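Local coordinates for ABC transporter substrate-binding protein (PDB 6TFX) that binds the mannityl-opine mannopinic acid and, as the solute-binding protein of an ABC importer, probably delivers it for uptake, at residues Gly81-Val86 with Lys150-Glu155; Lys72-Val77 with Glu188-Lys193; Ala208-Ala213 with Asp220-Asn225. All coordinates share one frame; numbering follows the deposited sequence.

Contact 1 of 3, residues Gly81-Val86 with Lys150-Glu155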
loop_
_atom_site.group_PDB
_atom_site.type_symbol
_atom_site.label_atom_id
_atom_site.label_comp_id
_atom_site.label_asym_id
_atom_site.label_seq_id
_atom_site.Cartn_x
_atom_site.Cartn_y
_atom_site.Cartn_z
ATOM N N GLY A 81 -16.620 -18.069 -11.704
ATOM C CA GLY A 81 -17.201 -19.250 -11.076
ATOM C C GLY A 81 -18.689 -19.497 -11.240
ATOM O O GLY A 81 -19.222 -20.386 -10.574
ATOM N N GLY A 82 -19.356 -18.776 -12.128
ATOM C CA GLY A 82 -20.786 -19.002 -12.390
ATOM C C GLY A 82 -21.752 -18.241 -11.495
ATOM O O GLY A 82 -22.952 -18.541 -11.496
ATOM N N TYR A 83 -21.267 -17.205 -10.773
ATOM C CA TYR A 83 -22.147 -16.400 -9.909
ATOM C C TYR A 83 -23.080 -15.466 -10.696
ATOM O O TYR A 83 -23.923 -14.820 -10.087
ATOM C CB TYR A 83 -21.344 -15.646 -8.846
ATOM C CG TYR A 83 -20.982 -16.547 -7.692
ATOM C CD1 TYR A 83 -21.853 -16.722 -6.620
ATOM C CD2 TYR A 83 -19.772 -17.236 -7.671
ATOM C CE1 TYR A 83 -21.531 -17.565 -5.559
ATOM C CE2 TYR A 83 -19.438 -18.079 -6.612
ATOM C CZ TYR A 83 -20.332 -18.257 -5.567
ATOM O OH TYR A 83 -19.993 -19.045 -4.488
ATOM N N GLY A 84 -22.941 -15.439 -12.021
ATOM C CA GLY A 84 -23.809 -14.679 -12.917
ATOM C C GLY A 84 -23.414 -13.237 -13.145
ATOM O O GLY A 84 -22.257 -12.857 -12.944
ATOM N N ASN A 85 -24.383 -12.429 -13.600
ATOM C CA ASN A 85 -24.152 -11.019 -13.925
ATOM C C ASN A 85 -23.883 -10.170 -12.692
ATOM O O ASN A 85 -24.517 -10.355 -11.660
ATOM C CB ASN A 85 -25.362 -10.430 -14.673
ATOM C CG ASN A 85 -25.541 -10.927 -16.086
ATOM O OD1 ASN A 85 -24.587 -11.289 -16.769
ATOM N ND2 ASN A 85 -26.774 -10.924 -16.568
ATOM N N VAL A 86 -22.955 -9.234 -12.806
ATOM C CA VAL A 86 -22.682 -8.279 -11.725
ATOM C C VAL A 86 -23.842 -7.266 -11.741
ATOM O O VAL A 86 -24.151 -6.694 -12.798
ATOM C CB VAL A 86 -21.333 -7.564 -11.964
ATOM C CG1 VAL A 86 -21.050 -6.571 -10.833
ATOM C CG2 VAL A 86 -20.203 -8.578 -12.086
ATOM N N LYS A 150 -22.275 -10.230 -3.583
ATOM C CA LYS A 150 -23.116 -10.335 -2.398
ATOM C C LYS A 150 -23.347 -11.807 -2.039
ATOM O O LYS A 150 -23.108 -12.194 -0.897
ATOM C CB LYS A 150 -24.462 -9.638 -2.678
ATOM C CG LYS A 150 -25.383 -9.491 -1.471
ATOM C CD LYS A 150 -26.638 -8.758 -1.925
ATOM C CE LYS A 150 -27.580 -8.385 -0.812
ATOM N NZ LYS A 150 -28.740 -7.611 -1.344
ATOM N N LYS A 151 -23.789 -12.627 -3.010
ATOM C CA LYS A 151 -24.089 -14.054 -2.736
ATOM C C LYS A 151 -22.882 -14.856 -2.295
ATOM O O LYS A 151 -22.998 -15.678 -1.371
ATOM C CB LYS A 151 -24.704 -14.742 -3.952
ATOM C CG LYS A 151 -26.057 -14.211 -4.412
ATOM C CD LYS A 151 -26.799 -15.230 -5.305
ATOM C CE LYS A 151 -26.170 -15.598 -6.641
ATOM N NZ LYS A 151 -27.179 -16.116 -7.598
ATOM N N ALA A 152 -21.726 -14.627 -2.930
ATOM C CA ALA A 152 -20.515 -15.371 -2.583
ATOM C C ALA A 152 -20.011 -15.010 -1.199
ATOM O O ALA A 152 -19.665 -15.904 -0.419
ATOM C CB ALA A 152 -19.440 -15.139 -3.622
ATOM N N PHE A 153 -19.971 -13.715 -0.888
ATOM C CA PHE A 153 -19.491 -13.320 0.430
ATOM C C PHE A 153 -20.456 -13.770 1.524
ATOM O O PHE A 153 -20.007 -14.313 2.549
ATOM C CB PHE A 153 -19.233 -11.799 0.521
ATOM C CG PHE A 153 -18.480 -11.511 1.804
ATOM C CD1 PHE A 153 -17.095 -11.672 1.868
ATOM C CD2 PHE A 153 -19.163 -11.166 2.967
ATOM C CE1 PHE A 153 -16.412 -11.499 3.075
ATOM C CE2 PHE A 153 -18.476 -10.979 4.174
ATOM C CZ PHE A 153 -17.111 -11.168 4.222
ATOM N N LYS A 154 -21.785 -13.572 1.304
ATOM C CA LYS A 154 -22.796 -13.960 2.313
ATOM C C LYS A 154 -22.697 -15.413 2.703
ATOM O O LYS A 154 -22.893 -15.732 3.873
ATOM C CB LYS A 154 -24.217 -13.626 1.834
ATOM C CG LYS A 154 -24.580 -12.163 2.110
ATOM C CD LYS A 154 -26.035 -11.845 1.758
ATOM C CE LYS A 154 -26.544 -10.613 2.481
ATOM N NZ LYS A 154 -25.874 -9.368 2.033
ATOM N N GLU A 155 -22.402 -16.297 1.729
ATOM C CA GLU A 155 -22.266 -17.719 2.006
ATOM C C GLU A 155 -20.900 -18.069 2.555
ATOM O O GLU A 155 -20.828 -18.683 3.620
ATOM C CB GLU A 155 -22.550 -18.582 0.755
ATOM C CG GLU A 155 -22.372 -20.091 0.967
ATOM C CD GLU A 155 -23.057 -20.713 2.173
ATOM O OE1 GLU A 155 -24.235 -20.368 2.427
ATOM O OE2 GLU A 155 -22.417 -21.546 2.864
#
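Ala152 sets its methyl group on one face of the Tyr83 ring. Ala152 CB sits 4.0 Å from the centroid of the Tyr83 ring and 21° off its normal, a CH-pi contact displaced toward the hydroxyl end. The closest ring atom is CE1, with Tyr83 CE1 3.7 Å from Ala152 CB, and CZ follows closely. The phenol reaches the helix because its CG stands opposite the carbonyl carbon (chi1 -80°), while a chi2 of -87° turns the flat of the ring, and not its rim, to the methyl. Beyond the ring, the hydroxyl makes a weak hydrogen bond to Arg156, one turn further along the same helix.

The chain segments joined here are the loop between strand 68-73 and helix 88-98 and the short helix 150-156. They lie in the part of the fold built round the small four-stranded antiparallel sheet, consistent with the extra domain of the family 5 solute-binding proteins.

Lys151, one residue earlier on the helix, meets the same tyrosine through its CB, obliquely to the ring and 4.4 Å from Tyr83 CD1. The chain then bends at chi3, so that Lys151 CE passes 4.2 Å from Tyr83 O and the amine ends beside the loop backbone. From the next position on the helix after Ala152, Phe153 packs on Phe93 of helix 88-98 and meets Phe160 edge-to-face, while Val165 touches the Tyr83 ring.

Contact 2 of 3, residues Lys72-Val77 with Glu188-Lys193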
loop_
_atom_site.group_PDB
_atom_site.type_symbol
_atom_site.label_atom_id
_atom_site.label_comp_id
_atom_site.label_asym_id
_atom_site.label_seq_id
_atom_site.Cartn_x
_atom_site.Cartn_y
_atom_site.Cartn_z
ATOM N N LYS A 72 -23.765 4.101 -14.320
ATOM C CA LYS A 72 -24.482 3.169 -15.184
ATOM C C LYS A 72 -23.571 1.978 -15.406
ATOM O O LYS A 72 -22.456 2.127 -15.911
ATOM C CB LYS A 72 -24.904 3.827 -16.513
ATOM C CG LYS A 72 -26.007 4.878 -16.341
ATOM C CD LYS A 72 -27.384 4.251 -16.123
ATOM C CE LYS A 72 -28.462 5.270 -15.841
ATOM N NZ LYS A 72 -29.782 4.614 -15.641
ATOM N N LEU A 73 -24.019 0.813 -14.973
ATOM C CA LEU A 73 -23.189 -0.376 -15.061
ATOM C C LEU A 73 -23.234 -1.003 -16.415
ATOM O O LEU A 73 -24.263 -0.988 -17.096
ATOM C CB LEU A 73 -23.583 -1.434 -14.008
ATOM C CG LEU A 73 -23.686 -0.949 -12.555
ATOM C CD1 LEU A 73 -23.855 -2.120 -11.637
ATOM C CD2 LEU A 73 -22.461 -0.144 -12.146
ATOM N N ARG A 74 -22.114 -1.606 -16.787
ATOM C CA ARG A 74 -22.045 -2.373 -18.007
ATOM C C ARG A 74 -22.981 -3.581 -17.870
ATOM O O ARG A 74 -22.959 -4.248 -16.820
ATOM C CB ARG A 74 -20.634 -2.890 -18.184
ATOM C CG ARG A 74 -19.924 -2.256 -19.290
ATOM C CD ARG A 74 -18.573 -2.901 -19.358
ATOM N NE ARG A 74 -17.537 -1.954 -18.970
ATOM C CZ ARG A 74 -16.998 -1.063 -19.795
ATOM N NH1 ARG A 74 -17.422 -0.966 -21.054
ATOM N NH2 ARG A 74 -16.030 -0.261 -19.372
ATOM N N PRO A 75 -23.874 -3.953 -18.835
ATOM C CA PRO A 75 -24.928 -4.997 -18.568
ATOM C C PRO A 75 -24.616 -6.500 -18.194
ATOM O O PRO A 75 -25.274 -7.036 -17.302
ATOM C CB PRO A 75 -25.742 -5.008 -19.877
ATOM C CG PRO A 75 -24.891 -4.284 -20.896
ATOM C CD PRO A 75 -24.138 -3.259 -20.109
ATOM N N ASP A 76 -23.785 -7.194 -18.982
ATOM C CA ASP A 76 -23.258 -8.548 -19.077
ATOM C C ASP A 76 -21.818 -8.740 -18.576
ATOM O O ASP A 76 -21.077 -9.529 -19.167
ATOM C CB ASP A 76 -23.396 -9.042 -20.546
ATOM C CG ASP A 76 -24.814 -8.964 -21.107
ATOM O OD1 ASP A 76 -25.764 -9.396 -20.398
ATOM O OD2 ASP A 76 -24.974 -8.476 -22.257
ATOM N N VAL A 77 -21.432 -8.073 -17.460
ATOM C CA VAL A 77 -20.135 -8.330 -16.827
ATOM C C VAL A 77 -20.442 -9.527 -15.948
ATOM O O VAL A 77 -21.383 -9.471 -15.153
ATOM C CB VAL A 77 -19.576 -7.163 -15.984
ATOM C CG1 VAL A 77 -18.318 -7.590 -15.221
ATOM C CG2 VAL A 77 -19.282 -5.948 -16.857
ATOM N N GLU A 188 -14.565 -15.581 -19.408
ATOM C CA GLU A 188 -15.691 -14.693 -19.665
ATOM C C GLU A 188 -15.368 -13.250 -19.313
ATOM O O GLU A 188 -16.282 -12.430 -19.328
ATOM C CB GLU A 188 -16.939 -15.141 -18.880
ATOM C CG GLU A 188 -17.491 -16.493 -19.310
ATOM C CD GLU A 188 -18.915 -16.742 -18.857
ATOM O OE1 GLU A 188 -19.169 -16.708 -17.630
ATOM O OE2 GLU A 188 -19.782 -16.970 -19.731
ATOM N N TYR A 189 -14.068 -12.916 -19.058
ATOM C CA TYR A 189 -13.704 -11.539 -18.703
ATOM C C TYR A 189 -14.292 -10.576 -19.735
ATOM O O TYR A 189 -14.178 -10.821 -20.934
ATOM C CB TYR A 189 -12.186 -11.378 -18.562
ATOM C CG TYR A 189 -11.814 -9.992 -18.091
ATOM C CD1 TYR A 189 -12.314 -9.482 -16.891
ATOM C CD2 TYR A 189 -10.978 -9.178 -18.849
ATOM C CE1 TYR A 189 -11.978 -8.204 -16.449
ATOM C CE2 TYR A 189 -10.650 -7.890 -18.425
ATOM C CZ TYR A 189 -11.146 -7.412 -17.221
ATOM O OH TYR A 189 -10.848 -6.133 -16.835
ATOM N N PHE A 190 -14.990 -9.531 -19.271
ATOM C CA PHE A 190 -15.737 -8.641 -20.148
ATOM C C PHE A 190 -14.909 -7.912 -21.230
ATOM O O PHE A 190 -15.484 -7.528 -22.248
ATOM C CB PHE A 190 -16.573 -7.655 -19.348
ATOM C CG PHE A 190 -15.825 -6.538 -18.673
ATOM C CD1 PHE A 190 -15.308 -6.701 -17.397
ATOM C CD2 PHE A 190 -15.712 -5.292 -19.277
ATOM C CE1 PHE A 190 -14.665 -5.642 -16.744
ATOM C CE2 PHE A 190 -15.063 -4.237 -18.623
ATOM C CZ PHE A 190 -14.546 -4.421 -17.369
ATOM N N ARG A 191 -13.581 -7.736 -21.033
ATOM C CA ARG A 191 -12.753 -7.038 -22.042
ATOM C C ARG A 191 -12.170 -8.022 -23.037
ATOM O O ARG A 191 -11.492 -7.609 -23.978
ATOM C CB ARG A 191 -11.613 -6.241 -21.389
ATOM C CG ARG A 191 -12.070 -5.195 -20.391
ATOM C CD ARG A 191 -10.886 -4.412 -19.833
ATOM N NE ARG A 191 -11.276 -3.566 -18.702
ATOM C CZ ARG A 191 -11.695 -2.308 -18.817
ATOM N NH1 ARG A 191 -11.749 -1.721 -20.013
ATOM N NH2 ARG A 191 -12.042 -1.621 -17.741
ATOM N N GLY A 192 -12.433 -9.307 -22.819
ATOM C CA GLY A 192 -11.928 -10.381 -23.665
ATOM C C GLY A 192 -11.136 -11.378 -22.849
ATOM O O GLY A 192 -10.569 -11.038 -21.798
ATOM N N LYS A 193 -11.091 -12.614 -23.324
ATOM C CA LYS A 193 -10.373 -13.675 -22.627
ATOM C C LYS A 193 -8.853 -13.351 -22.564
ATOM O O LYS A 193 -8.247 -13.022 -23.594
ATOM C CB LYS A 193 -10.590 -15.024 -23.350
ATOM C CG LYS A 193 -9.993 -16.217 -22.608
ATOM C CD LYS A 193 -10.114 -17.515 -23.399
ATOM C CE LYS A 193 -9.754 -18.702 -22.537
ATOM N NZ LYS A 193 -10.006 -19.991 -23.230
HETATM O O HOH W 1 -18.187 -10.718 -18.603
#
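Phe190 is held between Val77 on one face of its ring and its own neighbour Arg191 on the other. These are the apolar contacts: Val77 CG2 lies over the first face, toward the rim, as a CH-pi contact, and Val77 CG1 comes 3.8 Å from Phe190 CD1. The valine and the phenylalanine run side by side, pointing the same way. On the far face Arg191 CG lies 3.6 Å above the plane of the Phe190 ring, offset toward the rim. The ring enters this slot because its CG lies between the backbone N and the carbonyl carbon (chi1 74°).

One charged group meets the ring along its CD2-CE2 side, where Arg74 crosses Phe190 at about a right angle, with Arg74 NE 3.4 Å from Phe190 CE2 and the guanidinium and ring planes 26° apart. The approach is oblique. Arg74 NE is fixed by a hydrogen bond to the carbonyl oxygen of Asp55, whose carboxylate forms a salt bridge with Arg191; one residue thus ties down both arginines.

Among the polar contacts, Arg191 NE gives an in-plane but bent hydrogen bond to Tyr189 OH at 3.2 Å. A water donates to both segments, 2.7 Å from Glu188 O and 3.2 Å from Asp76 O, and is the polar bridge between the backbones.

Tyr189 to Gly192 form a type I beta turn, closed by Gly192 N to Tyr189 O at 3.0 Å. Through it the connection between strands 180-185 and 198-203 of the large mixed sheet packs against the loop that follows strand 68-73, the strand belonging to the small antiparallel sheet.

Contact 3 of 3, residues Ala208-Ala213 with Asp220-Asn225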
loop_
_atom_site.group_PDB
_atom_site.type_symbol
_atom_site.label_atom_id
_atom_site.label_comp_id
_atom_site.label_asym_id
_atom_site.label_seq_id
_atom_site.Cartn_x
_atom_site.Cartn_y
_atom_site.Cartn_z
ATOM N N ALA A 208 17.931 -15.277 -2.133
ATOM C CA ALA A 208 18.865 -16.158 -2.861
ATOM C C ALA A 208 18.110 -17.230 -3.666
ATOM O O ALA A 208 18.431 -17.444 -4.836
ATOM C CB ALA A 208 19.854 -16.805 -1.897
ATOM N N ALA A 209 17.081 -17.868 -3.062
ATOM C CA ALA A 209 16.266 -18.892 -3.752
ATOM C C ALA A 209 15.461 -18.261 -4.901
ATOM O O ALA A 209 15.353 -18.853 -5.979
ATOM C CB ALA A 209 15.327 -19.570 -2.761
ATOM N N ARG A 210 14.903 -17.043 -4.669
ATOM C CA ARG A 210 14.148 -16.350 -5.721
ATOM C C ARG A 210 15.050 -16.033 -6.928
ATOM O O ARG A 210 14.668 -16.314 -8.066
ATOM C CB ARG A 210 13.506 -15.069 -5.161
ATOM C CG ARG A 210 12.399 -14.476 -6.051
ATOM C CD ARG A 210 11.854 -13.140 -5.510
ATOM N NE ARG A 210 11.829 -13.129 -4.051
ATOM C CZ ARG A 210 12.298 -12.165 -3.270
ATOM N NH1 ARG A 210 12.745 -11.027 -3.796
ATOM N NH2 ARG A 210 12.265 -12.302 -1.955
ATOM N N ASP A 211 16.247 -15.452 -6.673
ATOM C CA ASP A 211 17.215 -15.111 -7.733
ATOM C C ASP A 211 17.639 -16.375 -8.508
ATOM O O ASP A 211 17.663 -16.350 -9.736
ATOM C CB ASP A 211 18.456 -14.399 -7.130
ATOM C CG ASP A 211 18.251 -12.926 -6.752
ATOM O OD1 ASP A 211 17.261 -12.312 -7.232
ATOM O OD2 ASP A 211 19.095 -12.381 -5.993
ATOM N N LEU A 212 17.875 -17.490 -7.794
ATOM C CA LEU A 212 18.274 -18.755 -8.409
ATOM C C LEU A 212 17.173 -19.269 -9.338
ATOM O O LEU A 212 17.472 -19.670 -10.469
ATOM C CB LEU A 212 18.658 -19.799 -7.347
ATOM C CG LEU A 212 19.258 -21.134 -7.852
ATOM C CD1 LEU A 212 20.609 -20.926 -8.560
ATOM C CD2 LEU A 212 19.448 -22.111 -6.693
ATOM N N ALA A 213 15.900 -19.215 -8.881
ATOM C CA ALA A 213 14.753 -19.639 -9.697
ATOM C C ALA A 213 14.603 -18.764 -10.951
ATOM O O ALA A 213 14.302 -19.278 -12.018
ATOM C CB ALA A 213 13.483 -19.629 -8.872
ATOM N N ASP A 220 9.365 -16.204 -14.887
ATOM C CA ASP A 220 9.353 -15.195 -15.936
ATOM C C ASP A 220 9.480 -13.800 -15.309
ATOM O O ASP A 220 9.890 -12.846 -15.976
ATOM C CB ASP A 220 8.048 -15.290 -16.721
ATOM C CG ASP A 220 7.865 -16.673 -17.318
ATOM O OD1 ASP A 220 8.695 -17.063 -18.178
ATOM O OD2 ASP A 220 6.899 -17.379 -16.910
ATOM N N VAL A 221 9.065 -13.679 -14.044
ATOM C CA VAL A 221 9.092 -12.413 -13.300
ATOM C C VAL A 221 9.559 -12.699 -11.894
ATOM O O VAL A 221 9.122 -13.677 -11.291
ATOM C CB VAL A 221 7.668 -11.775 -13.238
ATOM C CG1 VAL A 221 7.633 -10.511 -12.360
ATOM C CG2 VAL A 221 7.140 -11.467 -14.622
ATOM N N GLU A 222 10.381 -11.804 -11.332
ATOM C CA GLU A 222 10.755 -11.938 -9.931
ATOM C C GLU A 222 10.795 -10.588 -9.254
ATOM O O GLU A 222 11.232 -9.597 -9.855
ATOM C CB GLU A 222 12.070 -12.696 -9.725
ATOM C CG GLU A 222 13.318 -11.897 -10.070
ATOM C CD GLU A 222 14.583 -12.238 -9.303
ATOM O OE1 GLU A 222 15.675 -11.936 -9.829
ATOM O OE2 GLU A 222 14.492 -12.790 -8.185
ATOM N N GLN A 223 10.303 -10.542 -8.026
ATOM C CA GLN A 223 10.398 -9.318 -7.236
ATOM C C GLN A 223 11.869 -9.116 -6.877
ATOM O O GLN A 223 12.589 -10.081 -6.558
ATOM C CB GLN A 223 9.560 -9.443 -5.964
ATOM C CG GLN A 223 9.503 -8.145 -5.152
ATOM C CD GLN A 223 8.472 -8.190 -4.066
ATOM O OE1 GLN A 223 7.750 -9.186 -3.885
ATOM N NE2 GLN A 223 8.357 -7.078 -3.316
ATOM N N GLY A 224 12.300 -7.872 -6.930
ATOM C CA GLY A 224 13.666 -7.536 -6.595
ATOM C C GLY A 224 13.740 -6.986 -5.198
ATOM O O GLY A 224 12.903 -7.303 -4.348
ATOM N N ASN A 225 14.744 -6.156 -4.952
ATOM C CA ASN A 225 14.840 -5.472 -3.668
ATOM C C ASN A 225 15.325 -4.037 -3.925
ATOM O O ASN A 225 15.371 -3.592 -5.085
ATOM C CB ASN A 225 15.713 -6.243 -2.673
ATOM C CG ASN A 225 17.171 -6.299 -3.035
ATOM O OD1 ASN A 225 17.671 -5.526 -3.869
ATOM N ND2 ASN A 225 17.902 -7.195 -2.372
HETATM O O HOH W 2 13.068 -8.799 -1.574
#
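Helix 208-213 and strand 221-223 run nearly antiparallel, their N-to-C directions 162° apart and their axes 8.8 Å apart at closest approach. Arg210 and Glu222 are the residues nearest in register, with Arg210 CA 7.0 Å from Glu222 CA.

Arg210 carries the polar link. With CG opposite the backbone N (chi1 -164°), its chain leaves the helix and slants across toward the C-terminal end of the strand, crosses the Glu222 side chain at a slant, Arg210 CG 3.4 Å from Glu222 OE2, and bends at chi3 to bring the guanidinium edge to the backbone beyond. There Arg210 NH1 donates a nearly straight hydrogen bond to Gln223 O at 2.9 Å. The acceptor lies close to the guanidinium plane, yet the donor stands well above the carbonyl plane instead of on a lone pair. Water 2 extends the grip, accepting from Arg210 NH1 and donating to Gly224 O. NE of the same arginine is taken by Leu204 O, so a second backbone carbonyl fixes the guanidinium.

Two carboxylates meet beside it. Asp211 OD1 lies 3.0 Å from Glu222 OE2 and 3.1 Å from Glu222 OE1, and their planes are 83° apart, almost perpendicular. Such proximity between two acids would be costly if both were charged, so the pair may share a proton; the Trp230 NE1 bond to Asp211 OD1 would offset some negative charge.

The helix follows strand 198-203 and leads into strand 221-223, which both pair in parallel with strand 5-10 between them: a beta-alpha-beta crossover. Strand 454-467 flanks 221-223 in antiparallel fashion, while Trp230 and Leu234 of helix 228-235 cover Glu222.

Contacts 1 and 2 are neighbours, their centres 15 Å apart, and the chain between Val77 and Val86 loops back on itself: Val86 N lies 2.8 Å from Val77 O, a probable hydrogen bond, and Asn85 packs beside Asp76. Both segments of contact 1 lie in the sequence between the two segments of contact 2. Contact 3 comes later and stands apart, its centre 36 Å from that of contact 1 and 35 Å from that of contact 2; the nearest atoms are about 24 Å and 17 Å away. None of the three forms an annotated site, but the Gln223 side chain of contact 3 lies about 6 Å from the bound opine and about 8 Å from a magnesium ion.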